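Local coordinates for protein VipE (Legionella pneumophila subsp. pneumophila str. Philadelphia 1, PDB 4QN8) that is an effector of Legionella pneumophila that probably acts in the host cell, represented here by an all-helical N-terminal part of the longer protein, at residues A[63-68]-A[101-106]; A[69-74]-A[108-113]; A[84-89]-A[120-125]. All coordinates share one frame; numbering follows the deposited sequence.

Interaction 1. Residues A[63-68]-A[101-106]. With BME (beta-mercaptoethanol), chain D.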
loop_
_atom_site.group_PDB
_atom_site.type_symbol
_atom_site.label_atom_id
_atom_site.label_comp_id
_atom_site.label_asym_id
_atom_site.label_seq_id
_atom_site.Cartn_x
_atom_site.Cartn_y
_atom_site.Cartn_z
ATOM N N LYS A 63 -0.892 -6.714 -0.789
ATOM C CA LYS A 63 0.519 -7.080 -0.835
ATOM C C LYS A 63 0.847 -7.706 -2.179
ATOM O O LYS A 63 1.869 -7.388 -2.797
ATOM C CB LYS A 63 0.840 -8.098 0.273
ATOM C CG LYS A 63 1.053 -7.525 1.674
ATOM C CD LYS A 63 1.340 -8.699 2.610
ATOM C CE LYS A 63 1.552 -8.309 4.046
ATOM N NZ LYS A 63 1.644 -9.564 4.847
ATOM N N ASP A 64 -0.025 -8.600 -2.632
ATOM C CA ASP A 64 0.225 -9.325 -3.876
ATOM C C ASP A 64 0.297 -8.339 -5.040
ATOM O O ASP A 64 1.163 -8.456 -5.917
ATOM C CB ASP A 64 -0.855 -10.393 -4.091
ATOM C CG ASP A 64 -0.523 -11.351 -5.225
ATOM O OD1 ASP A 64 0.446 -12.135 -5.092
ATOM O OD2 ASP A 64 -1.236 -11.325 -6.249
ATOM N N PHE A 65 -0.602 -7.357 -5.035
ATOM C CA PHE A 65 -0.632 -6.331 -6.089
ATOM C C PHE A 65 0.646 -5.503 -6.096
ATOM O O PHE A 65 1.258 -5.303 -7.147
ATOM C CB PHE A 65 -1.838 -5.415 -5.892
ATOM C CG PHE A 65 -1.952 -4.315 -6.912
ATOM C CD1 PHE A 65 -2.602 -4.533 -8.115
ATOM C CD2 PHE A 65 -1.446 -3.048 -6.639
ATOM C CE1 PHE A 65 -2.737 -3.501 -9.053
ATOM C CE2 PHE A 65 -1.559 -2.023 -7.568
ATOM C CZ PHE A 65 -2.208 -2.254 -8.779
ATOM N N VAL A 66 1.061 -5.026 -4.928
ATOM C CA VAL A 66 2.279 -4.230 -4.846
ATOM C C VAL A 66 3.495 -5.087 -5.195
ATOM O O VAL A 66 4.400 -4.636 -5.900
ATOM C CB VAL A 66 2.420 -3.591 -3.457
ATOM C CG1 VAL A 66 3.767 -2.873 -3.326
ATOM C CG2 VAL A 66 1.255 -2.626 -3.230
ATOM N N LEU A 67 3.493 -6.342 -4.749
ATOM C CA LEU A 67 4.604 -7.263 -5.043
ATOM C C LEU A 67 4.792 -7.447 -6.547
ATOM O O LEU A 67 5.890 -7.769 -7.032
ATOM C CB LEU A 67 4.330 -8.626 -4.404
ATOM C CG LEU A 67 5.444 -9.662 -4.341
ATOM C CD1 LEU A 67 6.585 -9.124 -3.487
ATOM C CD2 LEU A 67 4.912 -10.948 -3.745
ATOM N N THR A 68 3.712 -7.222 -7.284
ATOM C CA THR A 68 3.675 -7.432 -8.726
ATOM C C THR A 68 4.018 -6.167 -9.514
ATOM O O THR A 68 4.803 -6.212 -10.471
ATOM C CB THR A 68 2.271 -7.973 -9.158
ATOM O OG1 THR A 68 1.980 -9.170 -8.424
ATOM C CG2 THR A 68 2.232 -8.282 -10.645
ATOM N N SER A 101 -6.134 -1.892 6.207
ATOM C CA SER A 101 -5.331 -2.455 5.125
ATOM C C SER A 101 -5.573 -1.601 3.905
ATOM O O SER A 101 -6.703 -1.517 3.424
ATOM C CB SER A 101 -5.740 -3.902 4.832
ATOM O OG SER A 101 -5.684 -4.701 6.009
ATOM N N SER A 102 -4.525 -0.963 3.395
ATOM C CA SER A 102 -4.685 0.008 2.322
ATOM C C SER A 102 -3.524 0.015 1.346
ATOM O O SER A 102 -2.403 -0.367 1.688
ATOM C CB SER A 102 -4.822 1.411 2.898
ATOM O OG SER A 102 -3.570 1.842 3.392
ATOM N N LEU A 103 -3.794 0.495 0.137
ATOM C CA LEU A 103 -2.759 0.538 -0.894
ATOM C C LEU A 103 -1.649 1.520 -0.538
ATOM O O LEU A 103 -0.465 1.267 -0.819
ATOM C CB LEU A 103 -3.372 0.908 -2.244
ATOM C CG LEU A 103 -2.410 0.822 -3.427
ATOM C CD1 LEU A 103 -1.889 -0.625 -3.657
ATOM C CD2 LEU A 103 -3.098 1.324 -4.688
ATOM N N GLU A 104 -2.023 2.640 0.074
ATOM C CA GLU A 104 -1.028 3.630 0.462
ATOM C C GLU A 104 -0.088 3.082 1.533
ATOM O O GLU A 104 1.107 3.364 1.495
ATOM C CB GLU A 104 -1.661 4.965 0.872
ATOM C CG GLU A 104 -2.483 4.933 2.163
ATOM C CD GLU A 104 -3.969 4.690 1.916
ATOM O OE1 GLU A 104 -4.327 4.128 0.843
ATOM O OE2 GLU A 104 -4.777 5.054 2.798
ATOM N N LYS A 105 -0.615 2.294 2.472
ATOM C CA LYS A 105 0.236 1.654 3.477
ATOM C C LYS A 105 1.187 0.654 2.813
ATOM O O LYS A 105 2.386 0.591 3.141
ATOM C CB LYS A 105 -0.584 0.959 4.573
ATOM C CG LYS A 105 0.299 0.125 5.505
ATOM C CD LYS A 105 -0.322 -0.085 6.879
ATOM C CE LYS A 105 -1.469 -1.076 6.831
ATOM N NZ LYS A 105 -2.108 -1.193 8.194
ATOM N N ALA A 106 0.676 -0.109 1.858
ATOM C CA ALA A 106 1.524 -1.105 1.207
ATOM C C ALA A 106 2.611 -0.496 0.323
ATOM O O ALA A 106 3.739 -0.983 0.307
ATOM C CB ALA A 106 0.706 -2.111 0.428
HETATM C C1 BME D . -8.500 -3.778 7.291
HETATM C C2 BME D . -9.278 -3.250 6.099
HETATM O O1 BME D . -8.021 -5.074 7.011
HETATM S S2 BME D . -9.971 -1.618 6.412
#

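Interaction 2. Residues A[69-74]-A[108-113]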
loop_
_atom_site.group_PDB
_atom_site.type_symbol
_atom_site.label_atom_id
_atom_site.label_comp_id
_atom_site.label_asym_id
_atom_site.label_seq_id
_atom_site.Cartn_x
_atom_site.Cartn_y
_atom_site.Cartn_z
ATOM N N ILE A 69 3.435 -5.036 -9.118
ATOM C CA ILE A 69 3.681 -3.777 -9.817
ATOM C C ILE A 69 4.964 -3.070 -9.349
ATOM O O ILE A 69 5.679 -2.443 -10.150
ATOM C CB ILE A 69 2.454 -2.818 -9.721
ATOM C CG1 ILE A 69 2.617 -1.611 -10.648
ATOM C CG2 ILE A 69 2.242 -2.324 -8.305
ATOM C CD1 ILE A 69 2.536 -1.952 -12.116
ATOM N N GLY A 70 5.261 -3.201 -8.062
ATOM C CA GLY A 70 6.407 -2.555 -7.444
ATOM C C GLY A 70 7.720 -2.750 -8.175
ATOM O O GLY A 70 8.449 -1.783 -8.392
ATOM N N PRO A 71 8.046 -4.002 -8.538
ATOM C CA PRO A 71 9.323 -4.259 -9.215
ATOM C C PRO A 71 9.410 -3.638 -10.610
ATOM O O PRO A 71 10.493 -3.622 -11.176
ATOM C CB PRO A 71 9.357 -5.787 -9.323
ATOM C CG PRO A 71 8.503 -6.259 -8.209
ATOM C CD PRO A 71 7.386 -5.257 -8.138
ATOM N N THR A 72 8.301 -3.133 -11.150
ATOM C CA THR A 72 8.337 -2.453 -12.441
ATOM C C THR A 72 8.614 -0.950 -12.314
ATOM O O THR A 72 8.800 -0.263 -13.325
ATOM C CB THR A 72 7.056 -2.688 -13.259
ATOM O OG1 THR A 72 6.008 -1.833 -12.793
ATOM C CG2 THR A 72 6.624 -4.139 -13.146
ATOM N N LEU A 73 8.661 -0.452 -11.080
ATOM C CA LEU A 73 8.767 0.990 -10.837
ATOM C C LEU A 73 10.197 1.474 -10.594
ATOM O O LEU A 73 10.922 0.924 -9.765
ATOM C CB LEU A 73 7.911 1.406 -9.636
ATOM C CG LEU A 73 6.435 1.032 -9.713
ATOM C CD1 LEU A 73 5.735 1.531 -8.438
ATOM C CD2 LEU A 73 5.818 1.645 -10.951
ATOM N N ASP A 74 10.576 2.515 -11.328
ATOM C CA ASP A 74 11.766 3.307 -11.052
ATOM C C ASP A 74 11.628 3.862 -9.619
ATOM O O ASP A 74 10.503 4.142 -9.167
ATOM C CB ASP A 74 11.851 4.398 -12.134
ATOM C CG ASP A 74 12.681 5.588 -11.731
ATOM O OD1 ASP A 74 12.144 6.475 -11.025
ATOM O OD2 ASP A 74 13.853 5.673 -12.156
ATOM N N LEU A 108 3.972 2.455 0.756
ATOM C CA LEU A 108 4.955 3.030 1.682
ATOM C C LEU A 108 5.865 1.942 2.247
ATOM O O LEU A 108 7.087 2.108 2.307
ATOM C CB LEU A 108 4.261 3.798 2.821
ATOM C CG LEU A 108 5.118 4.400 3.944
ATOM C CD1 LEU A 108 6.152 5.368 3.396
ATOM C CD2 LEU A 108 4.216 5.141 4.931
ATOM N N ALA A 109 5.266 0.826 2.662
ATOM C CA ALA A 109 6.032 -0.313 3.177
ATOM C C ALA A 109 7.000 -0.882 2.140
ATOM O O ALA A 109 8.102 -1.311 2.481
ATOM C CB ALA A 109 5.100 -1.404 3.675
ATOM N N PHE A 110 6.586 -0.904 0.883
ATOM C CA PHE A 110 7.432 -1.452 -0.167
ATOM C C PHE A 110 8.614 -0.525 -0.386
ATOM O O PHE A 110 9.759 -0.970 -0.555
ATOM C CB PHE A 110 6.620 -1.592 -1.448
ATOM C CG PHE A 110 7.372 -2.214 -2.580
ATOM C CD1 PHE A 110 7.428 -3.595 -2.714
ATOM C CD2 PHE A 110 8.015 -1.420 -3.514
ATOM C CE1 PHE A 110 8.114 -4.175 -3.773
ATOM C CE2 PHE A 110 8.700 -1.993 -4.583
ATOM C CZ PHE A 110 8.749 -3.374 -4.710
ATOM N N GLU A 111 8.340 0.773 -0.389
ATOM C CA GLU A 111 9.424 1.729 -0.529
ATOM C C GLU A 111 10.355 1.661 0.671
ATOM O O GLU A 111 11.575 1.803 0.514
ATOM C CB GLU A 111 8.926 3.167 -0.762
ATOM C CG GLU A 111 10.053 4.073 -1.289
ATOM C CD GLU A 111 9.648 5.532 -1.402
ATOM O OE1 GLU A 111 8.433 5.826 -1.330
ATOM O OE2 GLU A 111 10.550 6.389 -1.590
HETATM N N MSE A 112 9.819 1.445 1.873
HETATM C CA MSE A 112 10.697 1.346 3.032
HETATM C C MSE A 112 11.514 0.061 3.014
HETATM O O MSE A 112 12.631 0.013 3.561
HETATM C CB MSE A 112 9.903 1.457 4.330
HETATM C CG MSE A 112 9.243 2.809 4.479
HETATM SE SE MSE A 112 8.038 2.824 5.983
HETATM C CE MSE A 112 9.340 2.922 7.423
ATOM N N ALA A 113 10.981 -0.970 2.373
ATOM C CA ALA A 113 11.683 -2.250 2.338
ATOM C C ALA A 113 12.914 -2.168 1.455
ATOM O O ALA A 113 13.944 -2.791 1.737
ATOM C CB ALA A 113 10.761 -3.340 1.845
#

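Interaction 3. Residues A[84-89]-A[120-125]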
loop_
_atom_site.group_PDB
_atom_site.type_symbol
_atom_site.label_atom_id
_atom_site.label_comp_id
_atom_site.label_asym_id
_atom_site.label_seq_id
_atom_site.Cartn_x
_atom_site.Cartn_y
_atom_site.Cartn_z
ATOM N N ARG A 84 1.827 10.890 -3.630
ATOM C CA ARG A 84 0.505 11.230 -4.125
ATOM C C ARG A 84 -0.560 10.433 -3.403
ATOM O O ARG A 84 -1.609 10.967 -3.049
ATOM C CB ARG A 84 0.407 10.978 -5.628
ATOM C CG ARG A 84 1.209 11.933 -6.450
ATOM C CD ARG A 84 1.068 11.566 -7.903
ATOM N NE ARG A 84 -0.255 11.907 -8.432
ATOM C CZ ARG A 84 -0.761 11.359 -9.535
ATOM N NH1 ARG A 84 -0.066 10.437 -10.192
ATOM N NH2 ARG A 84 -1.962 11.718 -9.974
HETATM N N MSE A 85 -0.296 9.149 -3.172
HETATM C CA MSE A 85 -1.278 8.314 -2.507
HETATM C C MSE A 85 -1.536 8.811 -1.094
HETATM O O MSE A 85 -2.681 8.805 -0.625
HETATM C CB MSE A 85 -0.830 6.848 -2.497
HETATM C CG MSE A 85 -0.823 6.233 -3.890
HETATM SE SE MSE A 85 -0.196 4.404 -3.717
HETATM C CE MSE A 85 -0.302 3.852 -5.576
ATOM N N ILE A 86 -0.487 9.264 -0.426
ATOM C CA ILE A 86 -0.642 9.786 0.930
ATOM C C ILE A 86 -1.470 11.081 0.889
ATOM O O ILE A 86 -2.371 11.272 1.712
ATOM C CB ILE A 86 0.734 9.966 1.636
ATOM C CG1 ILE A 86 1.283 8.585 2.030
ATOM C CG2 ILE A 86 0.619 10.863 2.860
ATOM C CD1 ILE A 86 2.799 8.486 2.153
ATOM N N GLU A 87 -1.199 11.952 -0.082
ATOM C CA GLU A 87 -1.963 13.208 -0.205
ATOM C C GLU A 87 -3.433 12.979 -0.532
ATOM O O GLU A 87 -4.302 13.720 -0.055
ATOM C CB GLU A 87 -1.386 14.098 -1.308
ATOM C CG GLU A 87 -0.154 14.893 -0.962
ATOM C CD GLU A 87 0.436 15.537 -2.199
ATOM O OE1 GLU A 87 0.445 14.868 -3.261
ATOM O OE2 GLU A 87 0.878 16.702 -2.121
ATOM N N LEU A 88 -3.706 11.970 -1.359
ATOM C CA LEU A 88 -5.045 11.776 -1.933
ATOM C C LEU A 88 -5.907 10.724 -1.254
ATOM O O LEU A 88 -7.083 10.603 -1.586
ATOM C CB LEU A 88 -4.942 11.408 -3.406
ATOM C CG LEU A 88 -4.320 12.490 -4.279
ATOM C CD1 LEU A 88 -4.131 11.948 -5.696
ATOM C CD2 LEU A 88 -5.154 13.781 -4.293
ATOM N N SER A 89 -5.312 9.958 -0.341
ATOM C CA SER A 89 -6.019 8.903 0.393
ATOM C C SER A 89 -7.261 9.477 1.066
ATOM O O SER A 89 -7.219 10.596 1.582
ATOM C CB SER A 89 -5.110 8.286 1.455
ATOM O OG SER A 89 -4.131 7.466 0.861
ATOM N N GLU A 120 11.967 7.619 3.972
ATOM C CA GLU A 120 11.912 8.354 5.232
ATOM C C GLU A 120 11.271 9.737 5.089
ATOM O O GLU A 120 10.663 10.249 6.035
ATOM C CB GLU A 120 13.315 8.476 5.832
ATOM C CG GLU A 120 13.337 9.032 7.227
ATOM C CD GLU A 120 12.617 8.149 8.234
ATOM O OE1 GLU A 120 12.315 6.964 7.929
ATOM O OE2 GLU A 120 12.364 8.648 9.346
ATOM N N GLU A 121 11.387 10.332 3.905
ATOM C CA GLU A 121 10.850 11.670 3.673
ATOM C C GLU A 121 9.316 11.746 3.793
ATOM O O GLU A 121 8.759 12.824 4.005
ATOM C CB GLU A 121 11.309 12.198 2.311
ATOM C CG GLU A 121 12.829 12.248 2.142
ATOM C CD GLU A 121 13.249 12.668 0.740
ATOM O OE1 GLU A 121 12.369 13.098 -0.043
ATOM O OE2 GLU A 121 14.459 12.567 0.421
ATOM N N HIS A 122 8.644 10.612 3.658
ATOM C CA HIS A 122 7.177 10.588 3.709
ATOM C C HIS A 122 6.655 10.925 5.100
ATOM O O HIS A 122 5.516 11.383 5.249
ATOM C CB HIS A 122 6.620 9.228 3.296
ATOM C CG HIS A 122 6.828 8.892 1.856
ATOM N ND1 HIS A 122 6.418 9.718 0.832
ATOM C CD2 HIS A 122 7.382 7.804 1.269
ATOM C CE1 HIS A 122 6.724 9.153 -0.329
ATOM N NE2 HIS A 122 7.298 7.993 -0.086
ATOM N N PHE A 123 7.484 10.704 6.119
ATOM C CA PHE A 123 7.063 10.971 7.497
ATOM C C PHE A 123 7.086 12.448 7.829
ATOM O O PHE A 123 6.627 12.850 8.893
ATOM C CB PHE A 123 7.909 10.163 8.485
ATOM C CG PHE A 123 7.776 8.682 8.284
ATOM C CD1 PHE A 123 6.729 7.980 8.859
ATOM C CD2 PHE A 123 8.658 8.000 7.467
ATOM C CE1 PHE A 123 6.589 6.616 8.653
ATOM C CE2 PHE A 123 8.521 6.635 7.257
ATOM C CZ PHE A 123 7.486 5.945 7.845
ATOM N N ASN A 124 7.618 13.245 6.907
ATOM C CA ASN A 124 7.601 14.701 7.010
ATOM C C ASN A 124 6.407 15.347 6.308
ATOM O O ASN A 124 6.210 16.564 6.394
ATOM C CB ASN A 124 8.897 15.283 6.437
ATOM C CG ASN A 124 10.097 14.993 7.306
ATOM O OD1 ASN A 124 9.975 14.858 8.527
ATOM N ND2 ASN A 124 11.271 14.899 6.684
ATOM N N SER A 125 5.615 14.534 5.618
ATOM C CA SER A 125 4.540 15.037 4.773
ATOM C C SER A 125 3.421 15.611 5.640
ATOM O O SER A 125 3.252 15.195 6.797
ATOM C CB SER A 125 3.995 13.910 3.890
ATOM O OG SER A 125 3.391 12.906 4.700
#

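Interaction 1. Residues A[63-68]-A[101-106]
Val-66 and Phe-65 of helix 58-69 meet Leu-103 and Ala-106 in the first turn of helix 103-114, a helix-helix packing contact near the centre of this all-helical chain. Leu-103 and Ala-106 lie three residues apart, on one side of their helix. Between them they take up Val-66 CG2, which rests 3.7 Å from Ala-106 CB and 3.8 Å from Leu-103 CD1. CG2 of Val-66 lies beside its backbone N, while CG1, anti to that N (chi1 174°), lies 4.1 Å from Ala-106 O. From Leu-103 one methyl does the touching: CD1 is shared between the valine and the ring of Phe-65, whose CD2 it approaches obliquely at 3.9 Å. Outside the two segments, Phe-38 meets the Phe-65 ring edge-to-face, and Leu-11, Ile-12 and Leu-19 of helix 6-20 pack on it. The start of helix 103-114 is fixed by its N-cap, Ser-102, whose OG accepts from Lys-105 N at 3.1 Å with an N-H...O angle of 157°. Just before it, Ser-101 OG is hydrogen-bonded at 2.6 Å to O1 of a beta-mercaptoethanol molecule, probably carried over from crystallisation. In helix 58-69, Thr-68 OG1 donates to Asp-64 O, 2.7 Å away, which satisfies the hydroxyl within its own helix. No hydrogen bond links the two segments, and the four touching residues are buried; their association therefore rests on apolar packing, with methyl groups and the Phe-65 ring supplying the fit.

Interaction 2. Residues A[69-74]-A[108-113]
Phe-110 reaches from helix 103-114 to the backbone of Gly-70, with its CZ 3.7 Å from Gly-70 C and its CE2 3.7 Å from Gly-70 CA. The outer end of the ring thus lies against main chain, approaching the glycine obliquely. Pro-71 extends the same surface: its CD stands 4.1 Å from Phe-110 CZ, and the two side chains cross at about a right angle. The phenylalanine points outward because CG is anti to the backbone N (chi1 -177°), which carries the ring away from its own helix. Behind this first shell, a 3-10 turn shapes the segment that receives the ring. Ile-69 O accepts from both Thr-72 N at 2.9 Å and Thr-72 OG1 at 2.7 Å, the hydroxyl lying in the carbonyl plane on a lone pair, and Leu-73 N bonds to Gly-70 O. Further out, His-114 of the same helix and Phe-153 of helix 135-154 each meet the Phe-110 ring edge-to-face. Asp-74 then caps the start of helix 75-88 through OD1 and Ile-77 N. With no hydrogen bond between the segments, the link between the turn and helix 103-114 is van der Waals in character, while the Thr-72 hydroxyl and the backbone bonds hold the turn itself.

Interaction 3. Residues A[84-89]-A[120-125]
Ile-86 meets His-122 and Ser-125 through the two branches that leave its CB, which points from helix 75-88 toward the 3-10 turn at residues 121-124. One branch is short: CG2, anti to the backbone N, ends 3.9 Å from Ser-125 OG. The other runs through CG1, beside the backbone N (chi1 -74°), and CD1 at its tip lies 4.0 Å from His-122 ND1 and 4.1 Å from His-122 CB, coming obliquely to the imidazole. Phe-97 and Met-98, in the loop before helix 103-114, also touch this isoleucine. The receiving turn joins helix 116-119 to helix 126-131, and Ser-125 is the N-cap of the latter, its OG accepting a weak hydrogen bond from Val-128 N. The same hydroxyl donates to His-122 O at 2.7 Å with a C=O...O angle of 157°, and Ser-125 N also bonds to that oxygen, at 3.2 Å, so two bonds grip one carbonyl and fix the serine beside the histidine. NE2 of His-122 is hydrogen-bonded to Glu-111 OE1 of helix 103-114, and the ring stacks on that of His-79.

How the interactions relate
The three contacts belong to the N-terminal part of VipE and interleave along the chain: the first segments of interactions 1, 2 and 3 come in order, followed by their second segments in the same order. Interactions 1 and 2 have centres about 9 Å apart and share helix 103-114, with Val-66 CG1 packing 3.6 Å from Phe-110 CB. Interaction 3 lies about 15 Å from the centre of interaction 1 and about 14 Å from that of interaction 2. It meets this helix through Met-85 CE, 3.9 Å from Leu-103 CD2, and a probable hydrogen bond between Glu-104 OE2 and Ser-89 OG. Helix 103-114 thus connects helices 58-69 and 75-88 with the turn at 121-124 in one compact helical fold.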